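Local coordinates for long form salivary protein D7L1 (Culex quinquefasciatus, PDB 6V4C) that binds and sequesters adenine nucleotides, ATP and ADP most tightly, and thereby inhibits platelet aggregation and hemostasis while the mosquito feeds on blood, at residues N168-G173 with Y258-S263; M191-K196 with Q250-V255; E31-W36 with G43-Y48; A16-D21 with V49-E54. One frame throughout, in Å; residues are numbered along the deposited sequence.

In the fold
The four contacts fall into two pairs, one in each PBP/GOBP-type half of this all-helical chain. Contacts 1 and 2 share helix 249-263; their centres are 9 Å apart, and they meet where M253 SD packs on G173 CA at 3.4 Å and I259 on M191 and W193. Contacts 3 and 4 share helix 45-55, again with centres 9 Å apart, joined by M19, which packs against W33, M34 and Y48. Centres of contacts 1 and 3 lie 31 Å apart on opposite sides of the chain's centre. ADP binds between the halves: S263 of contact 1 touches it, whereas the side chain of Y48 in contact 3 stays about 9 Å away.

Contact 1: residues N168-G173 with Y258-S263; sequences NVRKHG and YIEVRS. With ZN (zinc ion), chain L.
The R170 guanidinium presents its edge to E260: OE1 lies in the guanidinium plane, 2.9 Å from NH1, while the carboxylate plane is turned 62° away from it. The H172 ring has K171 CG over one face, and R262 CD sits 3.5 Å above the centre of the Y258 ring. R170 and E260 are the one residue pair in contact between the segments. NH1 uses the syn lone pair of OE1, with an N-H...O angle of 158°, and also lies 3.2 Å from E260 OE2. A water bridges the same pair, accepting from R170 NH2 at 3.1 Å and donating to E260 OE1 at 2.8 Å. In this odorant-binding-protein-like fold the salt bridge joins helices 164-172 and 249-263; the CA atoms nearest each other across the two segments, R170 and E260, are 11.2 Å apart. E260 reaches out as an extended chain (chi1 178°), whereas R170 bends at chi2 and chi3. R170 NH2, which holds the water, also makes a salt bridge with D290 of helix 279-292, the stronger polar partner of this arginine, and S149 bonds E260 OE2. H172 ND1 binds zinc at 2.1 Å; E249 is the other protein ligand of the zinc. S263, which touches ADP, returns OG to E260 O at 2.8 Å.

Contact 2: residues M191-K196 with Q250-V255; sequences MRWMKK and QLFMKV
Aromatic contact comes first: W193 drives the rim of its six-membered ring against F252, CZ3 reaching CE1 at 3.8 Å. CH2 of W193 is almost as near to the same F252 CE1, at 3.9 Å. This phenyl carbon lies at the edge of the indole, in its plane. The two ring planes are almost perpendicular, at 85°, with centroids 5.9 Å apart, and W193 CZ3 meets the phenyl ring obliquely. Chi1 of F252 (-173°) sets CG beside the carbonyl carbon, and from there the phenyl ring extends to the indole.

Aliphatic packing adds V255, one helical turn further on, whose CG1 touches W193 CZ2 at 4.2 Å, also near the indole plane. Within the segment 191-196 itself, M191 CE lies 3.7 Å above one indole face, over its centre.

No hydrogen bond crosses between the segments, and all three touching residues, W193, F252 and V255, are buried. R192, with positive phi, ends helix 179-190 in a Schellman motif, and W193 follows in the loop before helix 202-211. Its indole packs on L256 and I259 of helix 249-263 as well, while I243 of helix 235-247 touches both W193 and F252, and Y240 of that same helix meets F252 edge-to-face.

Contact 3: residues E31-W36 with G43-Y48; sequences EKWMKW and GKTACY
Two consecutive helices of the N-terminal PBP/GOBP-type half, 27-34 and 45-55, meet here across the short loop that joins them, and an aromatic stack makes most of the contact. The six-membered ring of W33 lies over the Y48 ring in an offset stack, the planes only 3° apart and the centroids at 4.0 Å. Their closest atoms are W33 CE3 and Y48 CD1, 3.6 Å apart. The side chains run past each other in opposite directions: Y48 CB comes over the face of the indole, a CH-pi contact 3.8 Å from the centroid of the six-membered ring, while the phenol end lies beside W33 CB, Y48 OH being 4.1 Å from it. A chi1 of 163° turns the Y48 ring away from its own backbone N and lays it across the indole face.

At the indole edge, in its plane, T45 OG1 accepts a weak hydrogen bond from W33 NE1, long at 3.4 Å though fairly straight at 160°. T45 OG1 also makes a weak bond with D42 O of the connecting loop. K44 adds backbone packing, its O lying 3.8 Å from W33 CZ2. The helix 27-34 ends in a Schellman motif at W36, whose NE1 bonds E15.

The balance is largely apolar: the stacked pair is buried, with M19 of helix 8-22 against W33 CB and the Y48 ring, and NE1 gains just a long bond across the contact. Y48 OH, buried by the contact, has no polar partner in the model; stacking and the burial of apolar surface probably supply most of the attraction.

Contact 4: residues A16-D21 with V49-E54; sequences AKCMED and VKCLVE. With EDO (1,2-ethanediol), chain J.
C18 and C51, the residues with most surface buried here, are joined by a disulfide, SG to SG 2.0 Å, which ties helix 8-22 covalently to helix 45-55. At the bridge the CA atoms of C18 and C51 are 5.8 Å apart. Its torsion about the S-S bond is -85°, near the right angle that an unstrained disulfide prefers. The two cysteines reach the bridge differently: C18 SG stands beside its own backbone N (chi1 -75°), whereas C51 SG is anti to its N (chi1 -176°). Both beta carbons point toward the other helix and end 3.8 Å apart, C18 CB to C51 CB.

L52, next in the chain, ranks third. Its backbone N lies 3.6 Å from C18 SG, a packing contact, while its side chain stays 4.7 Å or more from the other segment and packs on W36. No hydrogen bond crosses between the segments; the covalent bridge carries the contact.

From helix 8-22 the extended K17 chain carries NZ to a weak bond of 3.1 Å with O2 of a 1,2-ethanediol, probably from the crystallisation liquor.

Disulfides between helices are a hallmark of the odorant-binding-protein family, and this one fastens the first helix of the N-terminal half. Y48 packs against C18 from within helix 45-55, A16 touches Y266, an ADP-binding residue, and D21 forms a salt bridge to R207 of helix 202-211; on the far flank of helix 45-55, V49 and V53 pack against F111 of helix 104-117.

Contact 1: residues N168-G173 with Y258-S263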
# COMPACT_ATOMS: atom_id res chain seq x y z
N ASN A 168 24.49 3.20 9.20
CA ASN A 168 24.77 1.91 8.58
C ASN A 168 23.54 1.35 7.88
O ASN A 168 23.65 0.75 6.80
CB ASN A 168 25.30 0.92 9.63
CG ASN A 168 26.74 1.19 10.00
OD1 ASN A 168 27.48 1.84 9.26
ND2 ASN A 168 27.15 0.68 11.16
N VAL A 169 22.35 1.54 8.48
CA VAL A 169 21.11 1.13 7.82
C VAL A 169 20.94 1.88 6.51
O VAL A 169 20.57 1.30 5.48
CB VAL A 169 19.91 1.34 8.76
CG1 VAL A 169 18.61 1.05 8.03
CG2 VAL A 169 20.04 0.47 10.00
N ARG A 170 21.20 3.19 6.53
CA ARG A 170 21.10 3.99 5.31
C ARG A 170 22.12 3.53 4.27
O ARG A 170 21.80 3.45 3.08
CB ARG A 170 21.32 5.47 5.65
CG ARG A 170 20.21 6.12 6.46
CD ARG A 170 18.93 6.21 5.65
NE ARG A 170 19.19 6.62 4.28
CZ ARG A 170 18.36 6.42 3.26
NH1 ARG A 170 17.20 5.80 3.48
NH2 ARG A 170 18.68 6.81 2.04
N LYS A 171 23.34 3.22 4.71
CA LYS A 171 24.44 2.96 3.79
C LYS A 171 24.38 1.56 3.21
O LYS A 171 24.62 1.37 2.01
CB LYS A 171 25.76 3.19 4.53
CG LYS A 171 26.99 3.31 3.65
CD LYS A 171 28.19 3.74 4.49
CE LYS A 171 29.41 4.04 3.62
NZ LYS A 171 30.44 4.79 4.39
N HIS A 172 24.07 0.56 4.03
CA HIS A 172 24.14 -0.83 3.60
C HIS A 172 22.81 -1.57 3.67
O HIS A 172 22.76 -2.75 3.30
CB HIS A 172 25.20 -1.59 4.42
CG HIS A 172 26.50 -0.85 4.55
ND1 HIS A 172 27.40 -0.76 3.51
CD2 HIS A 172 27.05 -0.18 5.59
CE1 HIS A 172 28.45 -0.06 3.91
NE2 HIS A 172 28.26 0.31 5.16
N GLY A 173 21.74 -0.93 4.15
CA GLY A 173 20.45 -1.58 4.22
C GLY A 173 20.32 -2.65 5.28
O GLY A 173 19.34 -3.40 5.27
N TYR A 258 14.09 2.25 -4.39
CA TYR A 258 12.95 2.64 -5.21
C TYR A 258 11.64 2.48 -4.44
O TYR A 258 10.75 3.33 -4.54
CB TYR A 258 12.94 1.85 -6.51
CG TYR A 258 12.01 2.40 -7.56
CD1 TYR A 258 11.92 3.77 -7.78
CD2 TYR A 258 11.25 1.56 -8.36
CE1 TYR A 258 11.08 4.28 -8.76
CE2 TYR A 258 10.42 2.06 -9.33
CZ TYR A 258 10.33 3.42 -9.53
OH TYR A 258 9.49 3.91 -10.50
N ILE A 259 11.51 1.40 -3.66
CA ILE A 259 10.38 1.28 -2.74
C ILE A 259 10.29 2.50 -1.84
O ILE A 259 9.22 3.09 -1.66
CB ILE A 259 10.47 -0.02 -1.92
CG1 ILE A 259 10.20 -1.24 -2.81
CG2 ILE A 259 9.51 0.02 -0.75
CD1 ILE A 259 10.50 -2.58 -2.13
N GLU A 260 11.42 2.91 -1.26
CA GLU A 260 11.42 4.05 -0.35
C GLU A 260 10.92 5.31 -1.03
O GLU A 260 10.07 6.03 -0.49
CB GLU A 260 12.82 4.28 0.22
CG GLU A 260 12.87 5.48 1.14
CD GLU A 260 14.09 5.51 2.04
OE1 GLU A 260 15.10 4.86 1.71
OE2 GLU A 260 14.02 6.19 3.08
N VAL A 261 11.44 5.61 -2.23
CA VAL A 261 11.02 6.81 -2.95
C VAL A 261 9.52 6.77 -3.22
O VAL A 261 8.82 7.78 -3.06
CB VAL A 261 11.84 6.98 -4.24
CG1 VAL A 261 11.18 8.00 -5.16
CG2 VAL A 261 13.26 7.42 -3.90
N ARG A 262 9.00 5.62 -3.63
CA ARG A 262 7.58 5.51 -3.95
C ARG A 262 6.70 5.57 -2.72
O ARG A 262 5.52 5.93 -2.83
CB ARG A 262 7.31 4.22 -4.72
CG ARG A 262 7.99 4.14 -6.08
CD ARG A 262 8.39 2.71 -6.42
NE ARG A 262 7.25 1.80 -6.45
CZ ARG A 262 7.34 0.48 -6.27
NH1 ARG A 262 8.51 -0.09 -6.03
NH2 ARG A 262 6.24 -0.26 -6.32
N SER A 263 7.23 5.23 -1.54
CA SER A 263 6.42 5.16 -0.33
C SER A 263 6.03 6.53 0.20
O SER A 263 5.14 6.61 1.06
CB SER A 263 7.15 4.37 0.77
OG SER A 263 8.21 5.12 1.35
ZN ZN L . 27.45 -1.83 1.71
O HOH W 1 17.08 5.39 -0.16

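Contact 2: residues M191-K196 with Q250-V255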
# COMPACT_ATOMS: atom_id res chain seq x y z
N MET A 191 6.22 -2.17 4.02
CA MET A 191 6.34 -2.51 2.61
C MET A 191 5.36 -3.60 2.19
O MET A 191 5.26 -3.89 0.99
CB MET A 191 7.75 -3.01 2.30
CG MET A 191 8.85 -1.96 2.35
SD MET A 191 10.42 -2.63 1.75
CE MET A 191 10.83 -3.80 3.05
N ARG A 192 4.65 -4.21 3.13
CA ARG A 192 3.78 -5.36 2.88
C ARG A 192 4.55 -6.59 2.42
O ARG A 192 3.96 -7.54 1.89
CB ARG A 192 2.62 -5.03 1.92
CG ARG A 192 1.39 -4.39 2.58
CD ARG A 192 1.67 -2.98 3.12
NE ARG A 192 0.43 -2.29 3.47
CZ ARG A 192 0.37 -1.03 3.91
NH1 ARG A 192 1.48 -0.32 4.06
NH2 ARG A 192 -0.80 -0.49 4.20
N TRP A 193 5.87 -6.60 2.60
CA TRP A 193 6.62 -7.84 2.43
C TRP A 193 6.19 -8.87 3.46
O TRP A 193 6.14 -10.07 3.18
CB TRP A 193 8.12 -7.59 2.55
CG TRP A 193 8.74 -6.93 1.35
CD1 TRP A 193 8.09 -6.27 0.35
CD2 TRP A 193 10.13 -6.88 1.02
NE1 TRP A 193 9.00 -5.81 -0.58
CE2 TRP A 193 10.25 -6.17 -0.19
CE3 TRP A 193 11.29 -7.37 1.64
CZ2 TRP A 193 11.49 -5.94 -0.79
CZ3 TRP A 193 12.52 -7.14 1.04
CH2 TRP A 193 12.60 -6.43 -0.17
N MET A 194 5.88 -8.41 4.67
CA MET A 194 5.25 -9.22 5.70
C MET A 194 3.82 -8.73 5.86
O MET A 194 3.59 -7.52 6.02
CB MET A 194 5.99 -9.09 7.03
CG MET A 194 5.49 -10.03 8.13
SD MET A 194 6.20 -9.67 9.75
CE MET A 194 7.28 -11.07 10.02
N LYS A 195 2.86 -9.65 5.81
CA LYS A 195 1.46 -9.29 5.94
C LYS A 195 1.11 -9.04 7.40
O LYS A 195 1.93 -9.22 8.31
CB LYS A 195 0.57 -10.37 5.33
CG LYS A 195 0.84 -10.62 3.85
CD LYS A 195 -0.25 -11.44 3.18
CE LYS A 195 -0.25 -12.89 3.64
NZ LYS A 195 -0.83 -13.78 2.60
N LYS A 196 -0.13 -8.61 7.63
CA LYS A 196 -0.58 -8.34 9.00
C LYS A 196 -0.46 -9.58 9.88
O LYS A 196 -0.07 -9.47 11.05
CB LYS A 196 -2.02 -7.83 8.99
CG LYS A 196 -2.16 -6.32 8.84
CD LYS A 196 -3.61 -5.88 8.97
N GLN A 250 23.77 -5.17 -3.61
CA GLN A 250 23.58 -4.21 -4.70
C GLN A 250 22.15 -4.25 -5.23
O GLN A 250 21.48 -3.22 -5.33
CB GLN A 250 24.59 -4.47 -5.81
CG GLN A 250 25.46 -3.27 -6.15
CD GLN A 250 26.22 -2.73 -4.95
OE1 GLN A 250 26.33 -1.51 -4.78
NE2 GLN A 250 26.76 -3.62 -4.12
N LEU A 251 21.66 -5.45 -5.56
CA LEU A 251 20.30 -5.56 -6.08
C LEU A 251 19.28 -5.25 -5.00
O LEU A 251 18.28 -4.58 -5.26
CB LEU A 251 20.07 -6.95 -6.67
CG LEU A 251 18.68 -7.20 -7.23
CD1 LEU A 251 18.32 -6.16 -8.27
CD2 LEU A 251 18.59 -8.60 -7.81
N PHE A 252 19.51 -5.75 -3.78
CA PHE A 252 18.57 -5.53 -2.68
C PHE A 252 18.36 -4.04 -2.43
O PHE A 252 17.22 -3.58 -2.30
CB PHE A 252 19.08 -6.23 -1.42
CG PHE A 252 18.11 -6.20 -0.27
CD1 PHE A 252 17.18 -7.22 -0.11
CD2 PHE A 252 18.13 -5.17 0.66
CE1 PHE A 252 16.29 -7.20 0.95
CE2 PHE A 252 17.24 -5.15 1.71
CZ PHE A 252 16.32 -6.17 1.86
N MET A 253 19.45 -3.27 -2.37
CA MET A 253 19.33 -1.84 -2.11
C MET A 253 18.72 -1.10 -3.28
O MET A 253 18.00 -0.12 -3.09
CB MET A 253 20.69 -1.24 -1.74
CG MET A 253 21.21 -1.71 -0.40
SD MET A 253 19.89 -1.72 0.83
CE MET A 253 19.57 0.04 1.01
N LYS A 254 19.01 -1.54 -4.51
CA LYS A 254 18.34 -0.96 -5.67
C LYS A 254 16.83 -1.12 -5.57
O LYS A 254 16.07 -0.19 -5.88
CB LYS A 254 18.87 -1.61 -6.95
CG LYS A 254 18.28 -1.06 -8.23
CD LYS A 254 18.80 -1.83 -9.44
CE LYS A 254 18.15 -1.34 -10.73
NZ LYS A 254 18.67 -2.08 -11.91
N VAL A 255 16.37 -2.29 -5.12
CA VAL A 255 14.94 -2.51 -4.92
C VAL A 255 14.42 -1.63 -3.79
O VAL A 255 13.40 -0.94 -3.94
CB VAL A 255 14.66 -4.00 -4.64
CG1 VAL A 255 13.22 -4.18 -4.17
CG2 VAL A 255 14.93 -4.83 -5.88

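Contact 3: residues E31-W36 with G43-Y48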
# COMPACT_ATOMS: atom_id res chain seq x y z
N GLU A 31 -5.79 9.05 -13.94
CA GLU A 31 -6.24 10.30 -13.33
C GLU A 31 -7.72 10.24 -12.98
O GLU A 31 -8.15 10.77 -11.95
CB GLU A 31 -5.94 11.48 -14.25
N LYS A 32 -8.53 9.60 -13.84
CA LYS A 32 -9.95 9.47 -13.55
C LYS A 32 -10.20 8.60 -12.33
O LYS A 32 -11.09 8.89 -11.52
CB LYS A 32 -10.69 8.90 -14.77
CG LYS A 32 -10.86 9.88 -15.92
N TRP A 33 -9.42 7.53 -12.17
CA TRP A 33 -9.61 6.63 -11.03
C TRP A 33 -9.28 7.33 -9.72
O TRP A 33 -9.99 7.14 -8.72
CB TRP A 33 -8.77 5.37 -11.21
CG TRP A 33 -9.24 4.51 -12.34
CD1 TRP A 33 -10.40 4.65 -13.05
CD2 TRP A 33 -8.57 3.36 -12.89
NE1 TRP A 33 -10.48 3.66 -14.01
CE2 TRP A 33 -9.37 2.86 -13.93
CE3 TRP A 33 -7.36 2.72 -12.59
CZ2 TRP A 33 -9.01 1.75 -14.68
CZ3 TRP A 33 -7.01 1.61 -13.34
CH2 TRP A 33 -7.83 1.13 -14.37
N MET A 34 -8.21 8.13 -9.69
CA MET A 34 -7.87 8.86 -8.47
C MET A 34 -8.99 9.82 -8.08
O MET A 34 -9.27 10.01 -6.89
CB MET A 34 -6.55 9.62 -8.65
CG MET A 34 -5.39 8.75 -9.07
SD MET A 34 -3.82 9.64 -9.09
CE MET A 34 -2.99 8.85 -10.46
N LYS A 35 -9.62 10.45 -9.07
CA LYS A 35 -10.77 11.30 -8.83
C LYS A 35 -12.06 10.51 -8.61
O LYS A 35 -13.11 11.12 -8.41
CB LYS A 35 -10.96 12.28 -10.00
CG LYS A 35 -9.80 13.23 -10.22
N TRP A 36 -11.99 9.18 -8.65
CA TRP A 36 -13.16 8.32 -8.49
C TRP A 36 -14.23 8.61 -9.55
O TRP A 36 -15.43 8.60 -9.27
CB TRP A 36 -13.73 8.36 -7.07
CG TRP A 36 -13.09 7.35 -6.16
CD1 TRP A 36 -11.76 7.19 -5.92
CD2 TRP A 36 -13.77 6.38 -5.35
NE1 TRP A 36 -11.56 6.17 -5.02
CE2 TRP A 36 -12.78 5.66 -4.65
CE3 TRP A 36 -15.11 6.05 -5.15
CZ2 TRP A 36 -13.09 4.63 -3.77
CZ3 TRP A 36 -15.42 5.02 -4.27
CH2 TRP A 36 -14.41 4.32 -3.59
N GLY A 43 -12.64 1.10 -20.97
CA GLY A 43 -12.39 -0.32 -21.06
C GLY A 43 -11.94 -1.02 -19.79
O GLY A 43 -12.57 -1.99 -19.36
N LYS A 44 -10.85 -0.54 -19.19
CA LYS A 44 -10.22 -1.25 -18.08
C LYS A 44 -10.89 -1.00 -16.74
O LYS A 44 -10.49 -1.61 -15.74
CB LYS A 44 -8.75 -0.84 -17.98
CG LYS A 44 -8.01 -0.76 -19.31
CD LYS A 44 -6.73 0.05 -19.15
CE LYS A 44 -6.08 0.37 -20.49
NZ LYS A 44 -5.27 -0.77 -21.01
N THR A 45 -11.90 -0.13 -16.68
CA THR A 45 -12.46 0.27 -15.39
C THR A 45 -13.19 -0.87 -14.70
O THR A 45 -13.24 -0.92 -13.46
CB THR A 45 -13.38 1.48 -15.57
OG1 THR A 45 -12.68 2.51 -16.28
CG2 THR A 45 -13.84 2.03 -14.23
N ALA A 46 -13.75 -1.81 -15.47
CA ALA A 46 -14.57 -2.87 -14.88
C ALA A 46 -13.77 -3.71 -13.89
O ALA A 46 -14.17 -3.89 -12.74
CB ALA A 46 -15.17 -3.73 -15.99
N CYS A 47 -12.62 -4.25 -14.33
CA CYS A 47 -11.83 -5.09 -13.45
C CYS A 47 -11.03 -4.30 -12.42
O CYS A 47 -10.54 -4.89 -11.45
CB CYS A 47 -10.91 -6.01 -14.26
SG CYS A 47 -11.77 -7.29 -15.22
N TYR A 48 -10.87 -2.99 -12.61
CA TYR A 48 -10.26 -2.17 -11.57
C TYR A 48 -11.17 -2.06 -10.36
O TYR A 48 -10.72 -2.17 -9.22
CB TYR A 48 -9.92 -0.78 -12.11
CG TYR A 48 -9.66 0.22 -11.01
CD1 TYR A 48 -8.48 0.18 -10.27
CD2 TYR A 48 -10.60 1.19 -10.69
CE1 TYR A 48 -8.25 1.09 -9.26
CE2 TYR A 48 -10.37 2.10 -9.67
CZ TYR A 48 -9.19 2.05 -8.96
OH TYR A 48 -8.95 2.95 -7.95

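Contact 4: residues A16-D21 with V49-E54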
# COMPACT_ATOMS: atom_id res chain seq x y z
N ALA A 16 -3.72 2.29 -4.72
CA ALA A 16 -2.62 2.48 -5.66
C ALA A 16 -2.20 1.16 -6.28
O ALA A 16 -1.86 1.10 -7.47
CB ALA A 16 -1.44 3.14 -4.95
N LYS A 17 -2.20 0.08 -5.49
CA LYS A 17 -1.83 -1.23 -6.03
C LYS A 17 -2.80 -1.68 -7.11
O LYS A 17 -2.39 -2.22 -8.15
CB LYS A 17 -1.77 -2.25 -4.90
CG LYS A 17 -1.33 -3.63 -5.34
CD LYS A 17 -1.43 -4.62 -4.19
CE LYS A 17 -1.20 -6.04 -4.67
NZ LYS A 17 -1.23 -7.01 -3.53
N CYS A 18 -4.10 -1.48 -6.89
CA CYS A 18 -5.08 -1.83 -7.92
C CYS A 18 -4.90 -0.96 -9.16
O CYS A 18 -4.99 -1.46 -10.29
CB CYS A 18 -6.50 -1.69 -7.38
SG CYS A 18 -7.03 -3.01 -6.27
N MET A 19 -4.65 0.33 -8.98
CA MET A 19 -4.46 1.22 -10.12
C MET A 19 -3.24 0.81 -10.93
O MET A 19 -3.28 0.81 -12.17
CB MET A 19 -4.33 2.67 -9.64
CG MET A 19 -5.56 3.22 -8.94
SD MET A 19 -5.44 5.00 -8.70
CE MET A 19 -5.09 5.48 -10.39
N GLU A 20 -2.14 0.46 -10.26
CA GLU A 20 -0.94 0.03 -10.98
C GLU A 20 -1.20 -1.26 -11.75
O GLU A 20 -0.70 -1.44 -12.87
CB GLU A 20 0.22 -0.17 -10.00
CG GLU A 20 0.78 1.12 -9.43
CD GLU A 20 1.97 0.87 -8.52
OE1 GLU A 20 2.44 1.83 -7.87
OE2 GLU A 20 2.44 -0.28 -8.46
N ASP A 21 -1.97 -2.18 -11.17
CA ASP A 21 -2.18 -3.48 -11.79
C ASP A 21 -3.12 -3.43 -12.99
O ASP A 21 -3.13 -4.37 -13.79
CB ASP A 21 -2.71 -4.49 -10.76
CG ASP A 21 -1.63 -4.97 -9.80
OD1 ASP A 21 -0.45 -4.63 -10.01
OD2 ASP A 21 -1.98 -5.69 -8.84
N VAL A 49 -12.47 -1.84 -10.60
CA VAL A 49 -13.43 -1.75 -9.51
C VAL A 49 -13.47 -3.05 -8.72
O VAL A 49 -13.56 -3.05 -7.49
CB VAL A 49 -14.81 -1.34 -10.04
CG1 VAL A 49 -15.84 -1.37 -8.93
CG2 VAL A 49 -14.74 0.04 -10.68
N LYS A 50 -13.40 -4.19 -9.43
CA LYS A 50 -13.39 -5.48 -8.75
C LYS A 50 -12.19 -5.60 -7.82
O LYS A 50 -12.33 -6.01 -6.66
CB LYS A 50 -13.38 -6.61 -9.79
CG LYS A 50 -13.24 -8.00 -9.18
CD LYS A 50 -13.12 -9.07 -10.25
CE LYS A 50 -12.93 -10.44 -9.62
NZ LYS A 50 -12.79 -11.50 -10.66
N CYS A 51 -11.00 -5.25 -8.32
CA CYS A 51 -9.82 -5.21 -7.46
C CYS A 51 -10.05 -4.32 -6.26
O CYS A 51 -9.73 -4.69 -5.12
CB CYS A 51 -8.63 -4.70 -8.28
SG CYS A 51 -7.02 -4.69 -7.43
N LEU A 52 -10.62 -3.13 -6.48
CA LEU A 52 -10.75 -2.14 -5.41
C LEU A 52 -11.71 -2.60 -4.32
O LEU A 52 -11.41 -2.46 -3.13
CB LEU A 52 -11.20 -0.80 -6.00
CG LEU A 52 -11.12 0.41 -5.07
CD1 LEU A 52 -9.67 0.75 -4.76
CD2 LEU A 52 -11.84 1.60 -5.68
N VAL A 53 -12.87 -3.15 -4.70
CA VAL A 53 -13.86 -3.52 -3.70
C VAL A 53 -13.43 -4.75 -2.90
O VAL A 53 -13.75 -4.87 -1.72
CB VAL A 53 -15.26 -3.69 -4.32
CG1 VAL A 53 -15.74 -2.37 -4.92
CG2 VAL A 53 -15.26 -4.79 -5.37
N GLU A 54 -12.70 -5.67 -3.53
CA GLU A 54 -12.15 -6.80 -2.78
C GLU A 54 -11.05 -6.35 -1.84
O GLU A 54 -11.01 -6.75 -0.67
CB GLU A 54 -11.65 -7.87 -3.74
CG GLU A 54 -12.72 -8.45 -4.66
CD GLU A 54 -12.20 -9.55 -5.56
OE1 GLU A 54 -12.75 -10.68 -5.51
OE2 GLU A 54 -11.25 -9.30 -6.33
C1 EDO J . 1.58 -5.28 -2.53
O1 EDO J . 2.91 -4.78 -2.44
C2 EDO J . 1.36 -6.38 -1.49
O2 EDO J . 0.11 -6.20 -0.81